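Local coordinates for protein response regulator (Caulobacter vibrioides, PDB 3T0Y) that probably acts, through this sigma-factor-like N-terminal domain of a PhyR-type response regulator, in two-component control of transcription by mimicking a sigma factor, at residues R89-F101 / L128-L140. Residues are numbered along the deposited sequence; the frame is centred on the assembly and turned at random.
Sequences RLMRIAPRSRQAF and LIGDAQAEIDAEL
Ser97 and Asp131 tie helix 95-101 to helix 128-140 by the one direct hydrogen bond between them: Ser97 OG donates to Asp131 OD2 over 2.6 Å, reaching the carboxylate on its anti side and 24° out of its plane. A water joins the same oxygen to the helix start, accepting from the backbone N of Ala94, the N-cap residue of helix 95-101, and donating to Asp131 OD2.

The second polar link lies about two turns further along helix 128-140, where Arg92 NH2 forms a salt bridge with Glu139 OE2 at 3.0 Å, the guanidinium and carboxylate planes steeply inclined. Trp78 adds a cation-pi contact to this arginine.

Apolar side chains fill the rest of the interface. Beyond the Ser97 bond, Ala100 CB sits 3.6 Å from Leu128 CB, and Ala132 CB is 3.7 Å from Phe101 CB. With Phe101 CG anti to the backbone N (chi1 178°), the ring extends along helix 128-140 until Ile136 CD1 lies over one face, a CH-pi contact 3.9 Å from the centroid. Between the polar links, Ile93 CG2 meets Ala132 CB, while its CG1 packs tightly on Leu140 CD2 at 3.5 Å.

Ala100 and Ala132 at the interface are consistent with the close approach of the two helix axes in this sigma-like domain, 7.7 Å, at 103° between their directions. Two grips on Asp131 OD2 fix the carboxylate beside the helix start, where its negative charge probably complements the helix dipole.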
loop_
_atom_site.group_PDB
_atom_site.type_symbol
_atom_site.label_atom_id
_atom_site.label_comp_id
_atom_site.label_asym_id
_atom_site.label_seq_id
_atom_site.Cartn_x
_atom_site.Cartn_y
_atom_site.Cartn_z
ATOM N N ARG C 89 4.136 2.170 9.876
ATOM C CA ARG C 89 4.125 3.554 9.415
ATOM C C ARG C 89 4.463 3.623 7.929
ATOM O O ARG C 89 4.029 4.538 7.225
ATOM C CB ARG C 89 5.119 4.421 10.194
ATOM C CG ARG C 89 4.868 4.477 11.689
ATOM C CD ARG C 89 5.191 5.865 12.248
ATOM N NE ARG C 89 6.170 5.836 13.336
ATOM C CZ ARG C 89 5.963 5.266 14.521
ATOM N NH1 ARG C 89 4.820 4.644 14.779
ATOM N NH2 ARG C 89 6.910 5.297 15.446
ATOM N N LEU C 90 5.240 2.656 7.456
ATOM C CA LEU C 90 5.663 2.641 6.056
ATOM C C LEU C 90 4.456 2.621 5.117
ATOM O O LEU C 90 4.549 3.047 3.970
ATOM C CB LEU C 90 6.562 1.439 5.772
ATOM C CG LEU C 90 7.958 1.411 6.406
ATOM C CD1 LEU C 90 8.542 0.013 6.324
ATOM C CD2 LEU C 90 8.910 2.420 5.751
HETATM N N MSE C 91 3.312 2.153 5.609
HETATM C CA MSE C 91 2.139 2.044 4.754
HETATM C C MSE C 91 1.496 3.415 4.455
HETATM O O MSE C 91 0.630 3.537 3.574
HETATM C CB MSE C 91 1.139 1.044 5.337
HETATM C CG MSE C 91 1.720 -0.371 5.491
HETATM SE SE MSE C 91 2.719 -1.034 3.911
HETATM C CE MSE C 91 1.138 -1.645 3.001
ATOM N N ARG C 92 1.935 4.439 5.186
ATOM C CA ARG C 92 1.458 5.814 4.973
ATOM C C ARG C 92 2.244 6.526 3.886
ATOM O O ARG C 92 1.919 7.647 3.522
ATOM C CB ARG C 92 1.562 6.622 6.268
ATOM C CG ARG C 92 0.612 6.147 7.343
ATOM C CD ARG C 92 -0.805 6.492 6.945
ATOM N NE ARG C 92 -0.924 7.939 6.819
ATOM C CZ ARG C 92 -1.395 8.731 7.775
ATOM N NH1 ARG C 92 -1.834 8.204 8.910
ATOM N NH2 ARG C 92 -1.446 10.046 7.580
ATOM N N ILE C 93 3.305 5.892 3.394
ATOM C CA ILE C 93 4.063 6.449 2.287
ATOM C C ILE C 93 3.481 5.988 0.941
ATOM O O ILE C 93 3.167 4.806 0.754
ATOM C CB ILE C 93 5.525 5.997 2.379
ATOM C CG1 ILE C 93 6.139 6.530 3.673
ATOM C CG2 ILE C 93 6.292 6.445 1.152
ATOM C CD1 ILE C 93 7.391 5.846 4.068
ATOM N N ALA C 94 3.346 6.918 0.007
ATOM C CA ALA C 94 2.892 6.571 -1.338
ATOM C C ALA C 94 3.708 5.394 -1.811
ATOM O O ALA C 94 4.933 5.401 -1.679
ATOM C CB ALA C 94 3.063 7.740 -2.298
ATOM N N PRO C 95 3.034 4.376 -2.356
ATOM C CA PRO C 95 3.668 3.121 -2.784
ATOM C C PRO C 95 4.952 3.293 -3.619
ATOM O O PRO C 95 5.948 2.630 -3.317
ATOM C CB PRO C 95 2.566 2.436 -3.595
ATOM C CG PRO C 95 1.279 2.920 -2.929
ATOM C CD PRO C 95 1.573 4.348 -2.529
ATOM N N ARG C 96 4.949 4.144 -4.638
ATOM C CA ARG C 96 6.137 4.268 -5.468
ATOM C C ARG C 96 7.278 4.924 -4.693
ATOM O O ARG C 96 8.453 4.644 -4.949
ATOM C CB ARG C 96 5.834 5.021 -6.766
ATOM C CG ARG C 96 6.461 4.377 -8.010
ATOM C CD ARG C 96 5.828 3.009 -8.316
ATOM N NE ARG C 96 6.684 2.154 -9.146
ATOM C CZ ARG C 96 6.349 0.933 -9.548
ATOM N NH1 ARG C 96 5.173 0.423 -9.204
ATOM N NH2 ARG C 96 7.186 0.219 -10.294
ATOM N N SER C 97 6.941 5.769 -3.730
ATOM C CA SER C 97 7.967 6.423 -2.930
ATOM C C SER C 97 8.462 5.435 -1.905
ATOM O O SER C 97 9.638 5.437 -1.552
ATOM C CB SER C 97 7.421 7.667 -2.235
ATOM O OG SER C 97 6.931 8.609 -3.181
ATOM N N ARG C 98 7.562 4.583 -1.432
ATOM C CA ARG C 98 7.935 3.543 -0.480
ATOM C C ARG C 98 8.905 2.525 -1.068
ATOM O O ARG C 98 9.817 2.044 -0.389
ATOM C CB ARG C 98 6.701 2.803 0.003
ATOM C CG ARG C 98 6.950 2.049 1.289
ATOM C CD ARG C 98 5.642 1.781 1.989
ATOM N NE ARG C 98 4.820 0.882 1.212
ATOM C CZ ARG C 98 3.596 1.125 0.771
ATOM N NH1 ARG C 98 2.980 2.266 1.029
ATOM N NH2 ARG C 98 2.982 0.177 0.068
ATOM N N GLN C 99 8.666 2.153 -2.319
ATOM C CA GLN C 99 9.566 1.258 -3.020
ATOM C C GLN C 99 10.987 1.837 -3.103
ATOM O O GLN C 99 11.946 1.197 -2.688
ATOM C CB GLN C 99 9.017 0.999 -4.414
ATOM C CG GLN C 99 7.649 0.369 -4.381
ATOM C CD GLN C 99 6.990 0.326 -5.743
ATOM O OE1 GLN C 99 7.565 0.742 -6.742
ATOM N NE2 GLN C 99 5.772 -0.172 -5.784
ATOM N N ALA C 100 11.087 3.060 -3.619
ATOM C CA ALA C 100 12.352 3.728 -3.843
ATOM C C ALA C 100 13.081 3.888 -2.527
ATOM O O ALA C 100 14.292 3.702 -2.442
ATOM C CB ALA C 100 12.111 5.062 -4.453
ATOM N N PHE C 101 12.330 4.239 -1.498
ATOM C CA PHE C 101 12.897 4.419 -0.182
ATOM C C PHE C 101 13.404 3.092 0.396
ATOM O O PHE C 101 14.518 3.026 0.910
ATOM C CB PHE C 101 11.857 5.040 0.756
ATOM C CG PHE C 101 12.347 5.219 2.160
ATOM C CD1 PHE C 101 13.233 6.245 2.476
ATOM C CD2 PHE C 101 11.922 4.372 3.171
ATOM C CE1 PHE C 101 13.684 6.429 3.788
ATOM C CE2 PHE C 101 12.373 4.548 4.486
ATOM C CZ PHE C 101 13.256 5.574 4.789
ATOM N N LEU C 128 11.390 10.419 -5.790
ATOM C CA LEU C 128 10.622 9.444 -5.034
ATOM C C LEU C 128 11.145 9.304 -3.615
ATOM O O LEU C 128 10.380 9.308 -2.673
ATOM C CB LEU C 128 10.621 8.102 -5.759
ATOM C CG LEU C 128 9.644 8.077 -6.931
ATOM C CD1 LEU C 128 9.827 6.811 -7.757
ATOM C CD2 LEU C 128 8.218 8.184 -6.394
ATOM N N ILE C 129 12.453 9.185 -3.463
ATOM C CA ILE C 129 13.046 9.096 -2.137
ATOM C C ILE C 129 12.836 10.405 -1.382
ATOM O O ILE C 129 12.686 10.417 -0.154
ATOM C CB ILE C 129 14.555 8.853 -2.218
ATOM C CG1 ILE C 129 14.859 7.468 -2.802
ATOM C CG2 ILE C 129 15.175 8.985 -0.837
ATOM C CD1 ILE C 129 16.353 7.299 -3.158
ATOM N N GLY C 130 12.852 11.511 -2.117
ATOM C CA GLY C 130 12.639 12.810 -1.508
ATOM C C GLY C 130 11.257 12.818 -0.888
ATOM O O GLY C 130 11.096 13.073 0.314
ATOM N N ASP C 131 10.260 12.494 -1.714
ATOM C CA ASP C 131 8.858 12.428 -1.270
ATOM C C ASP C 131 8.663 11.533 -0.046
ATOM O O ASP C 131 7.944 11.906 0.871
ATOM C CB ASP C 131 7.949 11.943 -2.411
ATOM C CG ASP C 131 6.503 11.820 -1.982
ATOM O OD1 ASP C 131 5.853 12.872 -1.807
ATOM O OD2 ASP C 131 6.015 10.681 -1.811
ATOM N N ALA C 132 9.275 10.343 -0.043
ATOM C CA ALA C 132 9.192 9.470 1.121
ATOM C C ALA C 132 9.816 10.152 2.338
ATOM O O ALA C 132 9.299 10.064 3.455
ATOM C CB ALA C 132 9.856 8.117 0.854
ATOM N N GLN C 133 10.925 10.846 2.123
ATOM C CA GLN C 133 11.537 11.575 3.220
ATOM C C GLN C 133 10.586 12.658 3.711
ATOM O O GLN C 133 10.437 12.878 4.917
ATOM C CB GLN C 133 12.858 12.207 2.794
ATOM C CG GLN C 133 13.597 12.842 3.967
ATOM C CD GLN C 133 13.939 11.833 5.066
ATOM O OE1 GLN C 133 13.234 11.724 6.074
ATOM N NE2 GLN C 133 15.025 11.097 4.872
ATOM N N ALA C 134 9.941 13.331 2.767
ATOM C CA ALA C 134 8.968 14.365 3.105
ATOM C C ALA C 134 7.880 13.791 3.993
ATOM O O ALA C 134 7.560 14.347 5.042
ATOM C CB ALA C 134 8.353 14.956 1.846
ATOM N N GLU C 135 7.311 12.672 3.561
ATOM C CA GLU C 135 6.242 12.044 4.311
ATOM C C GLU C 135 6.722 11.662 5.714
ATOM O O GLU C 135 6.041 11.917 6.707
ATOM C CB GLU C 135 5.692 10.833 3.548
ATOM C CG GLU C 135 4.719 9.979 4.327
ATOM C CD GLU C 135 3.538 10.773 4.868
ATOM O OE1 GLU C 135 2.886 10.277 5.815
ATOM O OE2 GLU C 135 3.267 11.885 4.357
ATOM N N ILE C 136 7.900 11.059 5.801
ATOM C CA ILE C 136 8.449 10.675 7.097
ATOM C C ILE C 136 8.612 11.888 8.017
ATOM O O ILE C 136 8.307 11.817 9.202
ATOM C CB ILE C 136 9.814 9.974 6.955
ATOM C CG1 ILE C 136 9.705 8.788 5.994
ATOM C CG2 ILE C 136 10.309 9.515 8.308
ATOM C CD1 ILE C 136 11.006 8.052 5.770
ATOM N N ASP C 137 9.078 13.004 7.467
ATOM C CA ASP C 137 9.349 14.177 8.292
ATOM C C ASP C 137 8.061 14.858 8.747
ATOM O O ASP C 137 7.999 15.410 9.846
ATOM C CB ASP C 137 10.275 15.163 7.570
ATOM C CG ASP C 137 11.707 14.628 7.418
ATOM O OD1 ASP C 137 12.081 13.682 8.161
ATOM O OD2 ASP C 137 12.458 15.154 6.558
ATOM N N ALA C 138 7.028 14.797 7.912
ATOM C CA ALA C 138 5.762 15.455 8.222
ATOM C C ALA C 138 4.933 14.714 9.276
ATOM O O ALA C 138 4.552 15.299 10.297
ATOM C CB ALA C 138 4.944 15.683 6.949
ATOM N N GLU C 139 4.666 13.430 9.042
ATOM C CA GLU C 139 3.738 12.685 9.896
ATOM C C GLU C 139 4.355 11.444 10.550
ATOM O O GLU C 139 3.979 11.067 11.666
ATOM C CB GLU C 139 2.501 12.263 9.089
ATOM C CG GLU C 139 1.958 13.323 8.118
ATOM C CD GLU C 139 0.968 12.730 7.118
ATOM O OE1 GLU C 139 0.080 13.465 6.620
ATOM O OE2 GLU C 139 1.076 11.515 6.834
ATOM N N LEU C 140 5.302 10.819 9.854
ATOM C CA LEU C 140 5.797 9.495 10.232
ATOM C C LEU C 140 6.945 9.488 11.243
ATOM O O LEU C 140 6.961 8.659 12.145
ATOM C CB LEU C 140 6.188 8.695 8.985
ATOM C CG LEU C 140 5.084 7.832 8.394
ATOM C CD1 LEU C 140 3.743 8.549 8.495
ATOM C CD2 LEU C 140 5.415 7.437 6.951
HETATM O O HOH W 1 4.566 9.600 0.703
#